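Local coordinates for protein putative alpha-L-fucosidase (Bacteroides thetaiotaomicron, PDB 4H41) that is a putative alpha-L-fucosidase with a TIM-barrel fold that may release fucose from host glycans, at residues F285-E298 and Y323-F337. Numbering follows the deposited sequence.
Sequences FLPIKFDKLRMKLE and YLQAGHLYDRYREYF
Two neighbouring outer helices of an eight-stranded TIM barrel pack here, 290-302 following the seventh strand and 324-337 the eighth; over 290-298 and 324-337 the axes cross at -45° and lie 10.5 Å apart. Phe290 is the knob, set among Leu329, Arg332, Tyr333 and Tyr336. With CG anti to the backbone N (chi1 173°), its ring reaches across to the second helix: Arg332 CB lies over one face, 4.1 Å from the Phe290 centroid, Leu329 CD1 meets the edge, and Phe290 CZ comes 3.5 Å from Tyr336 CB. The two rings form an offset edge-to-face pair, the Phe290 edge toward the Tyr336 face, planes at 63°. Arg294 lays its CG over a face of Tyr336 and brings its CD to 3.3 Å from Tyr336 CE1. The Arg294 guanidinium then bridges Asp291 and Glu298, Arg294 NH1 lying 3.0 Å from Glu298 OE2. That same carboxylate oxygen takes a weak hydrogen bond from Tyr336 OH, which is also hydrogen-bonded to the backbone N of Asn30. Ahead of the first helix, Pro287 rests its ring on the start of helix 324-337, its CD 3.6 Å from Tyr323 CB and its CG against Ala326, while Leu286 CD2 lies over the face of the Tyr323 ring, 3.5 Å from its centroid, in a CH-pi contact. A water links Tyr323 OH to Phe285 O. The interface is thus mainly apolar and aromatic, with Glu298 OE2 shared by Arg294 and Tyr336; the nearby guanidinium would probably favour the ionised carboxylate.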
ATOM      1  N   PHE B 285       6.373  -2.313  -0.450  1.00 13.80           N
ATOM      2  CA  PHE B 285       6.681  -2.391  -1.879  1.00 13.54           C
ATOM      3  C   PHE B 285       5.618  -3.164  -2.599  1.00 15.34           C
ATOM      4  O   PHE B 285       5.012  -4.052  -2.009  1.00 14.56           O
ATOM      5  CB  PHE B 285       8.026  -3.130  -2.106  1.00 15.99           C
ATOM      6  CG  PHE B 285       9.189  -2.611  -1.297  1.00 17.60           C
ATOM      7  CD1 PHE B 285       9.985  -1.582  -1.777  1.00 18.15           C
ATOM      8  CD2 PHE B 285       9.526  -3.195  -0.085  1.00 21.68           C
ATOM      9  CE1 PHE B 285      11.065  -1.102  -1.021  1.00 19.80           C
ATOM     10  CE2 PHE B 285      10.600  -2.719   0.662  1.00 25.85           C
ATOM     11  CZ  PHE B 285      11.382  -1.697   0.170  1.00 22.87           C
ATOM     12  N   LEU B 286       5.408  -2.841  -3.879  1.00 12.85           N
ATOM     13  CA  LEU B 286       4.490  -3.560  -4.755  1.00 12.69           C
ATOM     14  C   LEU B 286       5.261  -4.104  -5.946  1.00 14.48           C
ATOM     15  O   LEU B 286       6.459  -3.813  -6.089  1.00 12.69           O
ATOM     16  CB  LEU B 286       3.341  -2.623  -5.183  1.00 12.34           C
ATOM     17  CG  LEU B 286       2.339  -2.355  -4.074  1.00 15.14           C
ATOM     18  CD1 LEU B 286       1.368  -1.280  -4.524  1.00 15.25           C
ATOM     19  CD2 LEU B 286       1.598  -3.600  -3.681  1.00 19.42           C
ATOM     20  N   PRO B 287       4.617  -4.984  -6.750  1.00 11.97           N
ATOM     21  CA  PRO B 287       5.343  -5.581  -7.874  1.00 11.76           C
ATOM     22  C   PRO B 287       5.998  -4.570  -8.818  1.00 14.03           C
ATOM     23  O   PRO B 287       5.479  -3.463  -9.089  1.00 12.17           O
ATOM     24  CB  PRO B 287       4.263  -6.394  -8.581  1.00 12.42           C
ATOM     25  CG  PRO B 287       3.294  -6.749  -7.458  1.00 15.86           C
ATOM     26  CD  PRO B 287       3.249  -5.547  -6.645  1.00 12.64           C
ATOM     27  N   ILE B 288       7.166  -4.973  -9.340  1.00 14.48           N
ATOM     28  CA  ILE B 288       7.934  -4.151 -10.267  1.00 12.98           C
ATOM     29  C   ILE B 288       7.279  -4.075 -11.640  1.00 17.38           C
ATOM     30  O   ILE B 288       6.583  -4.984 -12.086  1.00 17.07           O
ATOM     31  CB  ILE B 288       9.394  -4.707 -10.366  1.00 13.25           C
ATOM     32  CG1 ILE B 288      10.374  -3.639 -10.850  1.00 13.89           C
ATOM     33  CG2 ILE B 288       9.471  -5.951 -11.230  1.00 14.97           C
ATOM     34  CD1 ILE B 288      11.843  -4.063 -10.707  1.00 16.64           C
ATOM     35  N   LYS B 289       7.565  -2.980 -12.343  1.00 17.63           N
ATOM     36  CA  LYS B 289       7.264  -2.844 -13.753  1.00 15.84           C
ATOM     37  C   LYS B 289       8.091  -3.904 -14.539  1.00 17.49           C
ATOM     38  O   LYS B 289       9.315  -3.979 -14.396  1.00 13.89           O
ATOM     39  CB  LYS B 289       7.611  -1.418 -14.244  1.00 15.27           C
ATOM     40  CG  LYS B 289       7.486  -1.254 -15.746  1.00 17.91           C
ATOM     41  CD  LYS B 289       7.808   0.172 -16.213  1.00 19.89           C
ATOM     42  CE  LYS B 289       6.799   1.191 -15.834  1.00 29.04           C
ATOM     43  NZ  LYS B 289       7.087   2.481 -16.542  1.00 22.16           N
ATOM     44  N   PHE B 290       7.411  -4.733 -15.328  1.00 15.55           N
ATOM     45  CA  PHE B 290       8.064  -5.786 -16.093  1.00 15.53           C
ATOM     46  C   PHE B 290       9.326  -5.299 -16.832  1.00 15.32           C
ATOM     47  O   PHE B 290      10.372  -5.947 -16.754  1.00 15.47           O
ATOM     48  CB  PHE B 290       7.106  -6.401 -17.116  1.00 17.39           C
ATOM     49  CG  PHE B 290       7.845  -7.360 -18.023  1.00 19.06           C
ATOM     50  CD1 PHE B 290       8.486  -8.479 -17.505  1.00 21.38           C
ATOM     51  CD2 PHE B 290       8.041  -7.056 -19.356  1.00 21.90           C
ATOM     52  CE1 PHE B 290       9.233  -9.320 -18.338  1.00 22.65           C
ATOM     53  CE2 PHE B 290       8.832  -7.870 -20.169  1.00 24.13           C
ATOM     54  CZ  PHE B 290       9.384  -9.013 -19.659  1.00 21.45           C
ATOM     55  N   ASP B 291       9.243  -4.173 -17.531  1.00 13.89           N
ATOM     56  CA  ASP B 291      10.423  -3.699 -18.304  1.00 15.65           C
ATOM     57  C   ASP B 291      11.620  -3.438 -17.431  1.00 16.32           C
ATOM     58  O   ASP B 291      12.736  -3.675 -17.863  1.00 15.39           O
ATOM     59  CB  ASP B 291      10.129  -2.458 -19.159  1.00 18.56           C
ATOM     60  CG  ASP B 291       9.597  -2.782 -20.550  1.00 25.45           C
ATOM     61  OD1 ASP B 291       9.666  -3.971 -20.958  1.00 20.87           O
ATOM     62  OD2 ASP B 291       9.232  -1.829 -21.280  1.00 22.39           O
ATOM     63  N   LYS B 292      11.413  -3.068 -16.157  1.00 12.80           N
ATOM     64  CA  LYS B 292      12.560  -2.898 -15.256  1.00 13.52           C
ATOM     65  C   LYS B 292      13.173  -4.244 -14.921  1.00 15.71           C
ATOM     66  O   LYS B 292      14.410  -4.382 -14.929  1.00 15.00           O
ATOM     67  CB  LYS B 292      12.157  -2.169 -13.980  1.00 15.06           C
ATOM     68  CG  LYS B 292      11.795  -0.705 -14.220  1.00 18.21           C
ATOM     69  CD  LYS B 292      11.219  -0.064 -12.962  1.00 18.36           C
ATOM     70  CE  LYS B 292      10.783   1.373 -13.226  1.00 20.82           C
ATOM     71  NZ  LYS B 292      10.317   2.003 -11.958  1.00 27.73           N
ATOM     72  N   LEU B 293      12.332  -5.247 -14.622  1.00 14.18           N
ATOM     73  CA  LEU B 293      12.815  -6.597 -14.324  1.00 14.01           C
ATOM     74  C   LEU B 293      13.558  -7.137 -15.568  1.00 17.62           C
ATOM     75  O   LEU B 293      14.638  -7.733 -15.463  1.00 16.47           O
ATOM     76  CB  LEU B 293      11.668  -7.528 -13.957  1.00 13.78           C
ATOM     77  CG  LEU B 293      12.087  -8.964 -13.610  1.00 16.96           C
ATOM     78  CD1 LEU B 293      13.067  -9.024 -12.476  1.00 15.68           C
ATOM     79  CD2 LEU B 293      10.883  -9.812 -13.223  1.00 17.58           C
ATOM     80  N   ARG B 294      12.958  -6.926 -16.737  1.00 15.96           N
ATOM     81  CA  ARG B 294      13.518  -7.407 -18.022  1.00 16.43           C
ATOM     82  C   ARG B 294      14.918  -6.819 -18.193  1.00 17.53           C
ATOM     83  O   ARG B 294      15.824  -7.510 -18.570  1.00 19.36           O
ATOM     84  CB  ARG B 294      12.606  -7.009 -19.207  1.00 17.87           C
ATOM     85  CG  ARG B 294      13.151  -7.468 -20.486  1.00 29.26           C
ATOM     86  CD  ARG B 294      12.382  -7.033 -21.695  1.00 25.72           C
ATOM     87  NE  ARG B 294      12.054  -5.626 -21.720  1.00 34.05           N
ATOM     88  CZ  ARG B 294      12.846  -4.627 -22.098  1.00 33.02           C
ATOM     89  NH1 ARG B 294      14.076  -4.867 -22.529  1.00 28.90           N
ATOM     90  NH2 ARG B 294      12.394  -3.388 -22.104  1.00 27.74           N
HETATM   91  N   MSE B 295      15.064  -5.524 -17.989  1.00 15.83           N
HETATM   92  CA  MSE B 295      16.384  -4.887 -18.170  1.00 15.57           C
HETATM   93  C   MSE B 295      17.433  -5.472 -17.205  1.00 18.03           C
HETATM   94  O   MSE B 295      18.586  -5.647 -17.598  1.00 16.03           O
HETATM   95  CB  MSE B 295      16.257  -3.383 -17.990  1.00 16.48           C
HETATM   96  CG  MSE B 295      15.580  -2.717 -19.146  1.00 23.60           C
HETATM   97 SE   MSE B 295      15.595  -0.751 -18.791  0.75 30.85          SE
HETATM   98  CE  MSE B 295      15.070  -0.527 -16.983  1.00 29.81           C
ATOM     99  N   LYS B 296      17.045  -5.826 -15.978  1.00 14.29           N
ATOM    100  CA  LYS B 296      17.967  -6.396 -14.997  1.00 13.37           C
ATOM    101  C   LYS B 296      18.361  -7.792 -15.391  1.00 18.22           C
ATOM    102  O   LYS B 296      19.545  -8.126 -15.272  1.00 17.31           O
ATOM    103  CB  LYS B 296      17.347  -6.355 -13.584  1.00 14.61           C
ATOM    104  CG  LYS B 296      17.170  -4.925 -13.115  1.00 20.37           C
ATOM    105  CD  LYS B 296      16.701  -4.759 -11.680  1.00 23.67           C
ATOM    106  CE  LYS B 296      15.475  -5.540 -11.314  1.00 15.91           C
ATOM    107  NZ  LYS B 296      15.141  -5.383  -9.873  1.00 16.90           N
ATOM    108  N   LEU B 297      17.433  -8.597 -15.921  1.00 14.69           N
ATOM    109  CA  LEU B 297      17.752  -9.956 -16.353  1.00 13.71           C
ATOM    110  C   LEU B 297      18.591  -9.930 -17.637  1.00 17.30           C
ATOM    111  O   LEU B 297      19.445 -10.798 -17.844  1.00 16.08           O
ATOM    112  CB  LEU B 297      16.469 -10.783 -16.546  1.00 13.33           C
ATOM    113  CG  LEU B 297      15.632 -11.011 -15.254  1.00 15.04           C
ATOM    114  CD1 LEU B 297      14.373 -11.797 -15.599  1.00 15.96           C
ATOM    115  CD2 LEU B 297      16.411 -11.757 -14.186  1.00 13.55           C
ATOM    116  N   GLU B 298      18.330  -8.921 -18.503  1.00 14.32           N
ATOM    117  CA  GLU B 298      19.106  -8.746 -19.730  1.00 14.25           C
ATOM    118  C   GLU B 298      20.568  -8.405 -19.382  1.00 17.23           C
ATOM    119  O   GLU B 298      21.480  -8.914 -20.010  1.00 18.27           O
ATOM    120  CB  GLU B 298      18.500  -7.680 -20.648  1.00 14.49           C
ATOM    121  CG  GLU B 298      17.233  -8.177 -21.310  1.00 14.18           C
ATOM    122  CD  GLU B 298      16.476  -7.161 -22.139  1.00 21.11           C
ATOM    123  OE1 GLU B 298      16.880  -5.972 -22.166  1.00 22.48           O
ATOM    124  OE2 GLU B 298      15.449  -7.554 -22.743  1.00 21.98           O
ATOM    125  N   TYR B 323      -1.309  -8.886  -4.379  1.00 12.86           N
ATOM    126  CA  TYR B 323      -0.935  -7.800  -5.251  1.00 11.69           C
ATOM    127  C   TYR B 323      -1.206  -8.292  -6.658  1.00 16.31           C
ATOM    128  O   TYR B 323      -0.385  -9.010  -7.231  1.00 15.83           O
ATOM    129  CB  TYR B 323       0.554  -7.409  -5.072  1.00 11.07           C
ATOM    130  CG  TYR B 323       0.981  -7.147  -3.645  1.00 13.18           C
ATOM    131  CD1 TYR B 323       0.088  -6.603  -2.706  1.00 15.63           C
ATOM    132  CD2 TYR B 323       2.293  -7.359  -3.242  1.00 14.17           C
ATOM    133  CE1 TYR B 323       0.506  -6.268  -1.427  1.00 15.36           C
ATOM    134  CE2 TYR B 323       2.708  -7.074  -1.943  1.00 14.14           C
ATOM    135  CZ  TYR B 323       1.812  -6.530  -1.038  1.00 14.32           C
ATOM    136  OH  TYR B 323       2.188  -6.252   0.253  1.00 15.80           O
ATOM    137  N   LEU B 324      -2.345  -7.908  -7.226  1.00 15.57           N
ATOM    138  CA  LEU B 324      -2.793  -8.436  -8.526  1.00 15.18           C
ATOM    139  C   LEU B 324      -1.882  -8.002  -9.669  1.00 16.63           C
ATOM    140  O   LEU B 324      -1.883  -8.651 -10.712  1.00 15.15           O
ATOM    141  CB  LEU B 324      -4.242  -8.082  -8.822  1.00 15.08           C
ATOM    142  CG  LEU B 324      -5.273  -8.591  -7.775  1.00 20.17           C
ATOM    143  CD1 LEU B 324      -6.681  -8.218  -8.206  1.00 23.09           C
ATOM    144  CD2 LEU B 324      -5.170 -10.082  -7.592  1.00 23.58           C
ATOM    145  N   GLN B 325      -1.027  -7.000  -9.441  1.00 11.92           N
ATOM    146  CA  GLN B 325      -0.006  -6.585 -10.418  1.00 12.73           C
ATOM    147  C   GLN B 325       1.019  -7.702 -10.616  1.00 15.01           C
ATOM    148  O   GLN B 325       1.688  -7.754 -11.647  1.00 13.72           O
ATOM    149  CB  GLN B 325       0.722  -5.283  -9.978  1.00 12.52           C
ATOM    150  CG  GLN B 325      -0.206  -4.135  -9.537  1.00 16.43           C
ATOM    151  CD  GLN B 325      -0.535  -4.136  -8.054  1.00 20.89           C
ATOM    152  OE1 GLN B 325      -0.555  -5.188  -7.393  1.00 16.65           O
ATOM    153  NE2 GLN B 325      -0.782  -2.976  -7.488  1.00 15.26           N
ATOM    154  N   ALA B 326       1.149  -8.587  -9.622  1.00 14.28           N
ATOM    155  CA  ALA B 326       2.030  -9.753  -9.659  1.00 13.11           C
ATOM    156  C   ALA B 326       1.560 -10.793 -10.670  1.00 16.82           C
ATOM    157  O   ALA B 326       2.385 -11.294 -11.422  1.00 15.21           O
ATOM    158  CB  ALA B 326       2.129 -10.398  -8.288  1.00 13.39           C
ATOM    159  N   GLY B 327       0.282 -11.094 -10.696  1.00 12.59           N
ATOM    160  CA  GLY B 327      -0.274 -12.039 -11.676  1.00 12.74           C
ATOM    161  C   GLY B 327      -0.083 -11.537 -13.086  1.00 15.37           C
ATOM    162  O   GLY B 327       0.261 -12.303 -13.978  1.00 15.68           O
ATOM    163  N   HIS B 328      -0.259 -10.227 -13.292  1.00 13.16           N
ATOM    164  CA  HIS B 328      -0.015  -9.630 -14.585  1.00 12.83           C
ATOM    165  C   HIS B 328       1.482  -9.675 -14.914  1.00 15.83           C
ATOM    166  O   HIS B 328       1.845  -9.973 -16.052  1.00 15.68           O
ATOM    167  CB  HIS B 328      -0.562  -8.199 -14.616  1.00 13.24           C
ATOM    168  CG  HIS B 328      -2.058  -8.149 -14.524  1.00 15.49           C
ATOM    169  ND1 HIS B 328      -2.856  -8.814 -15.447  1.00 18.16           N
ATOM    170  CD2 HIS B 328      -2.861  -7.529 -13.625  1.00 16.77           C
ATOM    171  CE1 HIS B 328      -4.114  -8.557 -15.104  1.00 17.84           C
ATOM    172  NE2 HIS B 328      -4.166  -7.848 -13.955  1.00 16.57           N
ATOM    173  N   LEU B 329       2.356  -9.438 -13.934  1.00 16.56           N
ATOM    174  CA  LEU B 329       3.809  -9.551 -14.143  1.00 15.91           C
ATOM    175  C   LEU B 329       4.172 -10.964 -14.622  1.00 17.20           C
ATOM    176  O   LEU B 329       4.982 -11.129 -15.532  1.00 14.23           O
ATOM    177  CB  LEU B 329       4.584  -9.246 -12.875  1.00 14.83           C
ATOM    178  CG  LEU B 329       6.136  -9.323 -12.978  1.00 16.47           C
ATOM    179  CD1 LEU B 329       6.676  -8.514 -14.120  1.00 17.29           C
ATOM    180  CD2 LEU B 329       6.762  -8.764 -11.688  1.00 12.97           C
ATOM    181  N   TYR B 330       3.537 -11.951 -14.021  1.00 14.36           N
ATOM    182  CA  TYR B 330       3.753 -13.365 -14.385  1.00 15.75           C
ATOM    183  C   TYR B 330       3.406 -13.591 -15.850  1.00 17.65           C
ATOM    184  O   TYR B 330       4.163 -14.234 -16.552  1.00 16.62           O
ATOM    185  CB  TYR B 330       2.879 -14.238 -13.492  1.00 14.93           C
ATOM    186  CG  TYR B 330       3.072 -15.735 -13.617  1.00 16.51           C
ATOM    187  CD1 TYR B 330       4.006 -16.401 -12.834  1.00 18.01           C
ATOM    188  CD2 TYR B 330       2.184 -16.503 -14.351  1.00 17.12           C
ATOM    189  CE1 TYR B 330       4.088 -17.787 -12.825  1.00 15.99           C
ATOM    190  CE2 TYR B 330       2.270 -17.894 -14.368  1.00 18.79           C
ATOM    191  CZ  TYR B 330       3.198 -18.530 -13.572  1.00 17.95           C
ATOM    192  OH  TYR B 330       3.252 -19.904 -13.562  1.00 18.09           O
ATOM    193  N   ASP B 331       2.298 -13.002 -16.317  1.00 13.49           N
ATOM    194  CA  ASP B 331       1.882 -13.105 -17.722  1.00 13.93           C
ATOM    195  C   ASP B 331       2.875 -12.407 -18.654  1.00 17.46           C
ATOM    196  O   ASP B 331       3.230 -12.976 -19.665  1.00 15.75           O
ATOM    197  CB  ASP B 331       0.494 -12.524 -17.910  1.00 15.86           C
ATOM    198  CG  ASP B 331      -0.623 -13.288 -17.225  1.00 28.23           C
ATOM    199  OD1 ASP B 331      -0.383 -14.451 -16.807  1.00 25.81           O
ATOM    200  OD2 ASP B 331      -1.724 -12.702 -17.058  1.00 26.14           O
ATOM    201  N   ARG B 332       3.337 -11.203 -18.311  1.00 14.58           N
ATOM    202  CA  ARG B 332       4.331 -10.483 -19.156  1.00 13.66           C
ATOM    203  C   ARG B 332       5.639 -11.259 -19.226  1.00 17.26           C
ATOM    204  O   ARG B 332       6.278 -11.317 -20.288  1.00 13.76           O
ATOM    205  CB  ARG B 332       4.603  -9.072 -18.622  1.00 14.73           C
ATOM    206  CG  ARG B 332       3.408  -8.133 -18.499  1.00 15.08           C
ATOM    207  CD  ARG B 332       2.757  -7.689 -19.808  1.00 16.48           C
ATOM    208  NE  ARG B 332       1.969  -8.734 -20.468  1.00 17.51           N
ATOM    209  CZ  ARG B 332       0.801  -9.227 -20.053  1.00 19.42           C
ATOM    210  NH1 ARG B 332       0.203  -8.740 -18.965  1.00 17.86           N
ATOM    211  NH2 ARG B 332       0.214 -10.196 -20.726  1.00 21.50           N
ATOM    212  N   TYR B 333       6.041 -11.859 -18.096  1.00 14.14           N
ATOM    213  CA  TYR B 333       7.253 -12.684 -17.982  1.00 14.80           C
ATOM    214  C   TYR B 333       7.152 -13.911 -18.875  1.00 18.65           C
ATOM    215  O   TYR B 333       8.067 -14.203 -19.662  1.00 16.76           O
ATOM    216  CB  TYR B 333       7.450 -13.060 -16.510  1.00 14.61           C
ATOM    217  CG  TYR B 333       8.669 -13.883 -16.237  1.00 15.74           C
ATOM    218  CD1 TYR B 333       8.629 -15.264 -16.326  1.00 16.87           C
ATOM    219  CD2 TYR B 333       9.876 -13.284 -15.890  1.00 16.75           C
ATOM    220  CE1 TYR B 333       9.763 -16.038 -16.081  1.00 14.84           C
ATOM    221  CE2 TYR B 333      11.003 -14.052 -15.588  1.00 17.27           C
ATOM    222  CZ  TYR B 333      10.949 -15.425 -15.714  1.00 20.06           C
ATOM    223  OH  TYR B 333      12.072 -16.172 -15.502  1.00 19.26           O
ATOM    224  N   ARG B 334       6.031 -14.615 -18.814  1.00 16.71           N
ATOM    225  CA  ARG B 334       5.829 -15.783 -19.665  1.00 14.77           C
ATOM    226  C   ARG B 334       5.817 -15.442 -21.128  1.00 19.51           C
ATOM    227  O   ARG B 334       6.272 -16.246 -21.952  1.00 17.85           O
ATOM    228  CB  ARG B 334       4.509 -16.497 -19.318  1.00 17.44           C
ATOM    229  CG  ARG B 334       4.563 -17.252 -17.999  1.00 19.22           C
ATOM    230  CD  ARG B 334       3.613 -18.416 -17.980  1.00 25.44           C
ATOM    231  NE  ARG B 334       2.247 -17.962 -18.198  1.00 29.70           N
ATOM    232  CZ  ARG B 334       1.509 -18.181 -19.287  1.00 40.10           C
ATOM    233  NH1 ARG B 334       2.007 -18.857 -20.317  1.00 40.11           N
ATOM    234  NH2 ARG B 334       0.265 -17.738 -19.347  1.00 38.91           N
ATOM    235  N   GLU B 335       5.251 -14.279 -21.483  1.00 15.62           N
ATOM    236  CA  GLU B 335       5.231 -13.867 -22.873  1.00 16.62           C
ATOM    237  C   GLU B 335       6.653 -13.594 -23.417  1.00 18.97           C
ATOM    238  O   GLU B 335       7.026 -14.056 -24.486  1.00 18.77           O
ATOM    239  CB  GLU B 335       4.340 -12.612 -23.035  1.00 19.00           C
ATOM    240  CG  GLU B 335       2.881 -12.990 -22.969  1.00 30.66           C
ATOM    241  CD  GLU B 335       1.882 -11.850 -23.001  1.00 50.18           C
ATOM    242  OE1 GLU B 335       2.326 -10.681 -22.991  1.00 28.03           O
ATOM    243  OE2 GLU B 335       0.663 -12.123 -22.900  1.00 38.58           O
ATOM    244  N   TYR B 336       7.458 -12.895 -22.657  1.00 14.52           N
ATOM    245  CA  TYR B 336       8.839 -12.562 -23.037  1.00 14.32           C
ATOM    246  C   TYR B 336       9.723 -13.776 -23.135  1.00 18.62           C
ATOM    247  O   TYR B 336      10.559 -13.823 -24.035  1.00 18.80           O
ATOM    248  CB  TYR B 336       9.396 -11.563 -22.016  1.00 14.03           C
ATOM    249  CG  TYR B 336      10.847 -11.186 -22.206  1.00 16.26           C
ATOM    250  CD1 TYR B 336      11.226 -10.226 -23.140  1.00 18.81           C
ATOM    251  CD2 TYR B 336      11.848 -11.803 -21.468  1.00 17.73           C
ATOM    252  CE1 TYR B 336      12.570  -9.876 -23.309  1.00 19.34           C
ATOM    253  CE2 TYR B 336      13.197 -11.482 -21.656  1.00 18.72           C
ATOM    254  CZ  TYR B 336      13.544 -10.482 -22.529  1.00 20.66           C
ATOM    255  OH  TYR B 336      14.880 -10.182 -22.652  1.00 18.91           O
ATOM    256  N   PHE B 337       9.516 -14.776 -22.259  1.00 17.47           N
ATOM    257  CA  PHE B 337      10.301 -15.987 -22.226  1.00 18.50           C
ATOM    258  C   PHE B 337       9.652 -17.152 -22.955  1.00 23.06           C
ATOM    259  O   PHE B 337      10.220 -18.236 -22.946  1.00 20.77           O
ATOM    260  CB  PHE B 337      10.600 -16.373 -20.775  1.00 19.32           C
ATOM    261  CG  PHE B 337      11.718 -15.534 -20.207  1.00 18.65           C
ATOM    262  CD1 PHE B 337      13.000 -15.598 -20.751  1.00 19.90           C
ATOM    263  CD2 PHE B 337      11.516 -14.743 -19.100  1.00 18.05           C
ATOM    264  CE1 PHE B 337      14.053 -14.854 -20.202  1.00 19.95           C
ATOM    265  CE2 PHE B 337      12.556 -13.952 -18.581  1.00 21.14           C
ATOM    266  CZ  PHE B 337      13.815 -13.999 -19.146  1.00 18.45           C
TER
HETATM  267  O   HOH W   1       4.876  -5.460   0.270  1.00 14.90           O